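Local coordinates for putative phosphosugar isomerases (Salmonella typhimurium LT2, PDB 3FKJ), which probably binds phosphorylated sugars and may isomerise them, although its substrate is not established, at residues K212-M217 with Q238-A243; P263-Q268 with K290-D295. All blocks are in the same frame, centred on the assembly; numbering follows the deposited sequence. Where two conformers were deposited one is given.

Contact 1: residues K212-M217 with Q238-A243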
loop_
_atom_site.group_PDB
_atom_site.type_symbol
_atom_site.label_atom_id
_atom_site.label_comp_id
_atom_site.label_asym_id
_atom_site.label_seq_id
_atom_site.Cartn_x
_atom_site.Cartn_y
_atom_site.Cartn_z
ATOM N N LYS A 212 10.932 19.536 -9.754
ATOM C CA LYS A 212 9.737 19.829 -8.960
ATOM C C LYS A 212 8.852 18.587 -8.739
ATOM O O LYS A 212 7.970 18.617 -7.892
ATOM C CB LYS A 212 8.862 20.848 -9.711
ATOM C CG LYS A 212 9.585 22.042 -10.336
ATOM C CD LYS A 212 9.381 23.323 -9.533
ATOM C CE LYS A 212 9.895 24.533 -10.321
ATOM N NZ LYS A 212 9.753 25.817 -9.571
ATOM N N VAL A 213 9.020 17.570 -9.588
ATOM C CA VAL A 213 8.288 16.295 -9.500
ATOM C C VAL A 213 9.274 15.138 -9.655
ATOM O O VAL A 213 10.024 15.064 -10.635
ATOM C CB VAL A 213 7.222 16.115 -10.599
ATOM C CG1 VAL A 213 6.364 14.877 -10.273
ATOM C CG2 VAL A 213 6.335 17.353 -10.724
ATOM N N VAL A 214 9.286 14.246 -8.672
ATOM C CA VAL A 214 10.127 13.053 -8.735
ATOM C C VAL A 214 9.272 11.801 -8.454
ATOM O O VAL A 214 8.526 11.768 -7.459
ATOM C CB VAL A 214 11.311 13.158 -7.735
ATOM C CG1 VAL A 214 12.083 11.817 -7.653
ATOM C CG2 VAL A 214 12.225 14.310 -8.124
ATOM N N TYR A 215 9.406 10.777 -9.291
ATOM C CA TYR A 215 8.739 9.482 -9.029
ATOM C C TYR A 215 9.727 8.441 -8.412
ATOM O O TYR A 215 10.794 8.203 -8.962
ATOM C CB TYR A 215 8.035 8.939 -10.289
ATOM C CG TYR A 215 6.888 9.817 -10.751
ATOM C CD1 TYR A 215 5.656 9.805 -10.075
ATOM C CD2 TYR A 215 7.040 10.701 -11.826
ATOM C CE1 TYR A 215 4.615 10.621 -10.462
ATOM C CE2 TYR A 215 6.000 11.525 -12.236
ATOM C CZ TYR A 215 4.772 11.478 -11.540
ATOM O OH TYR A 215 3.715 12.264 -11.906
HETATM N N MSE A 216 9.363 7.923 -7.227
HETATM C CA MSE A 216 10.056 6.814 -6.559
HETATM C C MSE A 216 9.515 5.479 -7.029
HETATM O O MSE A 216 8.279 5.301 -7.228
HETATM C CB MSE A 216 9.880 6.883 -5.052
HETATM C CG MSE A 216 10.466 8.131 -4.396
HETATM SE SE MSE A 216 12.298 8.515 -4.843
HETATM C CE MSE A 216 12.998 6.660 -4.374
HETATM N N MSE A 217 10.422 4.538 -7.224
HETATM C CA MSE A 217 10.044 3.216 -7.719
HETATM C C MSE A 217 10.892 2.114 -7.078
HETATM O O MSE A 217 12.053 2.315 -6.711
HETATM C CB MSE A 217 10.147 3.194 -9.264
HETATM C CG MSE A 217 9.605 1.936 -9.941
HETATM SE SE MSE A 217 9.698 2.015 -11.916
HETATM C CE MSE A 217 8.927 3.718 -12.162
ATOM N N GLN A 238 11.814 18.076 1.646
ATOM C CA GLN A 238 12.307 18.840 0.511
ATOM C C GLN A 238 11.270 19.653 -0.203
ATOM O O GLN A 238 11.620 20.446 -1.051
ATOM C CB GLN A 238 13.015 17.925 -0.513
ATOM C CG GLN A 238 14.332 17.354 -0.068
ATOM C CD GLN A 238 15.382 18.415 0.156
ATOM O OE1 GLN A 238 15.947 18.930 -0.785
ATOM N NE2 GLN A 238 15.669 18.705 1.404
ATOM N N TRP A 239 9.999 19.464 0.119
ATOM C CA TRP A 239 8.887 20.067 -0.626
ATOM C C TRP A 239 8.960 19.835 -2.148
ATOM O O TRP A 239 8.733 20.749 -2.907
ATOM C CB TRP A 239 8.688 21.555 -0.313
ATOM C CG TRP A 239 8.589 21.886 1.125
ATOM C CD1 TRP A 239 8.094 21.083 2.134
ATOM C CD2 TRP A 239 8.925 23.145 1.738
ATOM N NE1 TRP A 239 8.159 21.755 3.338
ATOM C CE2 TRP A 239 8.669 23.016 3.129
ATOM C CE3 TRP A 239 9.426 24.371 1.250
ATOM C CZ2 TRP A 239 8.920 24.060 4.036
ATOM C CZ3 TRP A 239 9.682 25.397 2.160
ATOM C CH2 TRP A 239 9.415 25.232 3.535
ATOM N N ILE A 240 9.235 18.593 -2.559
ATOM C CA ILE A 240 9.264 18.184 -3.983
ATOM C C ILE A 240 8.089 17.231 -4.206
ATOM O O ILE A 240 7.913 16.269 -3.460
ATOM C CB ILE A 240 10.598 17.439 -4.329
ATOM C CG1 ILE A 240 11.789 18.398 -4.280
ATOM C CG2 ILE A 240 10.509 16.728 -5.697
ATOM C CD1 ILE A 240 13.163 17.696 -4.019
ATOM N N ASN A 241 7.287 17.505 -5.228
ATOM C CA ASN A 241 6.130 16.718 -5.496
ATOM C C ASN A 241 6.601 15.313 -5.834
ATOM O O ASN A 241 7.612 15.138 -6.533
ATOM C CB ASN A 241 5.349 17.273 -6.683
ATOM C CG ASN A 241 4.831 18.660 -6.450
ATOM O OD1 ASN A 241 3.891 18.859 -5.686
ATOM N ND2 ASN A 241 5.412 19.634 -7.161
ATOM N N SER A 242 5.896 14.319 -5.322
ATOM C CA SER A 242 6.343 12.949 -5.487
ATOM C C SER A 242 5.214 11.954 -5.326
ATOM O O SER A 242 4.228 12.188 -4.586
ATOM C CB SER A 242 7.486 12.639 -4.486
ATOM O OG SER A 242 8.078 11.381 -4.717
ATOM N N ALA A 243 5.368 10.857 -6.058
ATOM C CA ALA A 243 4.577 9.647 -5.887
ATOM C C ALA A 243 5.526 8.477 -5.900
ATOM O O ALA A 243 6.601 8.562 -6.479
ATOM C CB ALA A 243 3.535 9.473 -7.057
#
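Ile240, in the loop that leads into the edge strand of a parallel beta-alpha-beta unit (helix 223-238 links strand 213-218 to strand 241-246), sets its CG2 3.8 Å from Val214 CG2, the two branched side chains crossing at an angle. Asn241 grips the carbonyl of Lys212 twice: the backbone N lies 3.0 Å and the side-chain ND2 2.8 Å from Lys212 O, the two donors coming from opposite faces of the carbonyl plane. With CG beside its own backbone N (chi1 -62°), Asn241 can put both donors on this one oxygen, while its OD1 accepts from Tyr215 OH of the second subunit, so the strand edge also serves the dimer interface. Asn241 O in turn receives the N-H of Val214 in a nearly straight bond. Ser242 lies on the other face, next to helix 223-238; its OG donates to Val214 O at 2.8 Å and is also hydrogen-bonded to Ser230 OG. Ala243 O accepts from Met216 N (selenomethionine) in the carbonyl plane, and Ala243 CB sits at the edge of the Tyr215 ring, 3.7 Å from its CD1.

Contact 2: residues P263-Q268 with K290-D295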
loop_
_atom_site.group_PDB
_atom_site.type_symbol
_atom_site.label_atom_id
_atom_site.label_comp_id
_atom_site.label_asym_id
_atom_site.label_seq_id
_atom_site.Cartn_x
_atom_site.Cartn_y
_atom_site.Cartn_z
ATOM N N PRO A 263 11.555 12.599 -14.087
ATOM C CA PRO A 263 12.487 12.037 -13.091
ATOM C C PRO A 263 11.957 10.824 -12.323
ATOM O O PRO A 263 10.883 10.874 -11.753
ATOM C CB PRO A 263 12.754 13.227 -12.151
ATOM C CG PRO A 263 12.201 14.440 -12.877
ATOM C CD PRO A 263 10.990 13.864 -13.594
ATOM N N PHE A 264 12.720 9.742 -12.363
ATOM C CA PHE A 264 12.466 8.522 -11.604
ATOM C C PHE A 264 13.719 8.144 -10.813
ATOM O O PHE A 264 14.814 8.098 -11.360
ATOM C CB PHE A 264 12.166 7.350 -12.548
ATOM C CG PHE A 264 10.957 7.544 -13.408
ATOM C CD1 PHE A 264 9.710 7.124 -12.970
ATOM C CD2 PHE A 264 11.065 8.104 -14.673
ATOM C CE1 PHE A 264 8.577 7.289 -13.764
ATOM C CE2 PHE A 264 9.950 8.264 -15.473
ATOM C CZ PHE A 264 8.679 7.862 -14.990
ATOM N N ILE A 265 13.539 7.846 -9.538
ATOM C CA ILE A 265 14.552 7.192 -8.743
ATOM C C ILE A 265 14.031 5.757 -8.488
ATOM O O ILE A 265 12.988 5.569 -7.825
ATOM C CB ILE A 265 14.824 7.936 -7.389
ATOM C CG1 ILE A 265 15.127 9.421 -7.676
ATOM C CG2 ILE A 265 15.972 7.204 -6.612
ATOM C CD1 ILE A 265 14.928 10.390 -6.520
ATOM N N LEU A 266 14.746 4.782 -9.061
ATOM C CA LEU A 266 14.450 3.357 -8.921
ATOM C C LEU A 266 15.384 2.769 -7.889
ATOM O O LEU A 266 16.596 2.859 -8.012
ATOM C CB LEU A 266 14.578 2.600 -10.245
ATOM C CG LEU A 266 14.393 1.061 -10.261
ATOM C CD1 LEU A 266 12.973 0.699 -9.907
ATOM C CD2 LEU A 266 14.729 0.494 -11.616
ATOM N N LEU A 267 14.791 2.203 -6.849
ATOM C CA LEU A 267 15.508 1.432 -5.842
ATOM C C LEU A 267 15.387 -0.015 -6.222
ATOM O O LEU A 267 14.430 -0.662 -5.849
ATOM C CB LEU A 267 14.910 1.662 -4.461
ATOM C CG LEU A 267 14.787 3.131 -4.019
ATOM C CD1 LEU A 267 14.330 3.122 -2.624
ATOM C CD2 LEU A 267 16.099 3.895 -4.159
ATOM N N GLN A 268 16.364 -0.480 -6.997
ATOM C CA GLN A 268 16.392 -1.834 -7.552
ATOM C C GLN A 268 16.844 -2.863 -6.494
ATOM O O GLN A 268 17.747 -2.605 -5.682
ATOM C CB GLN A 268 17.319 -1.898 -8.789
ATOM C CG GLN A 268 17.334 -3.246 -9.492
ATOM C CD GLN A 268 18.049 -3.234 -10.829
ATOM O OE1 GLN A 268 18.914 -2.391 -11.074
ATOM N NE2 GLN A 268 17.691 -4.182 -11.705
ATOM N N LYS A 290 14.606 10.658 -16.926
ATOM C CA LYS A 290 15.717 11.025 -16.067
ATOM C C LYS A 290 15.799 10.037 -14.943
ATOM O O LYS A 290 15.108 10.181 -13.938
ATOM C CB LYS A 290 15.535 12.431 -15.496
ATOM C CG LYS A 290 16.773 12.955 -14.789
ATOM C CD LYS A 290 16.536 14.339 -14.241
ATOM C CE LYS A 290 17.799 14.987 -13.763
ATOM N NZ LYS A 290 17.647 16.445 -13.762
ATOM N N LEU A 291 16.656 9.036 -15.111
ATOM C CA LEU A 291 16.685 7.901 -14.191
ATOM C C LEU A 291 17.899 7.971 -13.272
ATOM O O LEU A 291 19.004 8.088 -13.735
ATOM C CB LEU A 291 16.649 6.580 -14.978
ATOM C CG LEU A 291 16.814 5.260 -14.198
ATOM C CD1 LEU A 291 15.778 5.111 -13.065
ATOM C CD2 LEU A 291 16.782 4.069 -15.170
ATOM N N GLN A 292 17.667 7.940 -11.962
ATOM C CA GLN A 292 18.705 7.649 -10.974
ATOM C C GLN A 292 18.448 6.223 -10.532
ATOM O O GLN A 292 17.397 5.921 -9.927
ATOM C CB GLN A 292 18.609 8.572 -9.761
ATOM C CG GLN A 292 19.555 8.194 -8.593
ATOM C CD GLN A 292 21.021 8.398 -8.964
ATOM O OE1 GLN A 292 21.343 9.294 -9.724
ATOM N NE2 GLN A 292 21.903 7.552 -8.441
ATOM N N LEU A 293 19.373 5.341 -10.874
ATOM C CA LEU A 293 19.310 3.963 -10.443
ATOM C C LEU A 293 20.125 3.795 -9.166
ATOM O O LEU A 293 21.265 4.210 -9.102
ATOM C CB LEU A 293 19.843 3.053 -11.548
ATOM C CG LEU A 293 19.730 1.538 -11.336
ATOM C CD1 LEU A 293 18.308 1.080 -11.003
ATOM C CD2 LEU A 293 20.254 0.854 -12.579
ATOM N N ILE A 294 19.527 3.205 -8.140
ATOM C CA ILE A 294 20.278 2.773 -6.955
ATOM C C ILE A 294 20.051 1.276 -6.798
ATOM O O ILE A 294 18.957 0.840 -6.466
ATOM C CB ILE A 294 19.840 3.548 -5.700
ATOM C CG1 ILE A 294 20.002 5.073 -5.956
ATOM C CG2 ILE A 294 20.658 3.085 -4.501
ATOM C CD1 ILE A 294 19.486 5.977 -4.864
ATOM N N ASP A 295 21.101 0.491 -7.060
ATOM C CA ASP A 295 20.974 -0.957 -7.168
ATOM C C ASP A 295 21.541 -1.649 -5.939
ATOM O O ASP A 295 22.747 -1.552 -5.680
ATOM C CB ASP A 295 21.705 -1.452 -8.432
ATOM C CG ASP A 295 21.516 -2.962 -8.673
ATOM O OD1 ASP A 295 20.767 -3.622 -7.896
ATOM O OD2 ASP A 295 22.100 -3.486 -9.649
#
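Strands 263-268 and 290-295 run parallel in unbroken register, their axes 4.7 Å apart and inclined by 16°, with five backbone hydrogen bonds passing from Phe264 N to Lys290 O, Gln292 N to Phe264 O, Leu266 N to Gln292 O, Ile294 N to Leu266 O and Gln268 N to Ile294 O. On the face of Phe264, Leu266 and Gln268, Leu291 swings CD1 back across the gap to within 4.0 Å of Leu266 CB. Leu293 does likewise: its CD1 lies against Leu266 CD2 at 3.7 Å, the two leucines running alongside each other in the same direction. The pair belongs to a beta-alpha-beta crossover at the edge of a four-stranded parallel sheet in an alpha/beta domain, and the connecting helix 274-286 packs on this leucine face through Ile281. On the opposite face, Ile294 CD1 touches both Leu267 CD2, at 4.0 Å, and Ile265 CG2, at 4.1 Å, from the same side, under helix 313-331. At the C-terminal end the extended chain of Gln268 (chi1 -176°) reaches over Leu293, bringing OE1 to 3.5 Å from Leu293 CD1. The amide plane of Gln268 is turned 27° from the carboxylate of Asp295, with Gln268 OE1 3.6 Å from Asp295 CG. These two groups are held by different partners: Gln268 NE2 bonds to Asp278, whereas Asp295 OD1 forms a salt bridge with Arg274 and accepts from the N-H of Asp297. At the other end, Lys290 lays its CB 3.9 Å from Pro263 CA, then runs away fully extended to a salt bridge with Glu211.

Overall arrangement
From the N terminus, the chain first builds another parallel sheet, strands 42-47 to 136-139, before entering the half that holds both contacts. Contact 1 closes a loop through helix 223-238; contact 2 opens only after it is complete and closes a second loop through helix 274-286. The two follow in series, neither nesting nor crossing. Strands 213-218 and 263-268 are neighbours, joined by probable backbone hydrogen bonds such as Tyr215 O to Ile265 N, and this seam merges both units into one sheet of order 241-246, 213-218, 263-268, 290-295. Contact 1 includes the edge strand 241-246 and lies against the second subunit, whereas no other chain of the assembly touches contact 2.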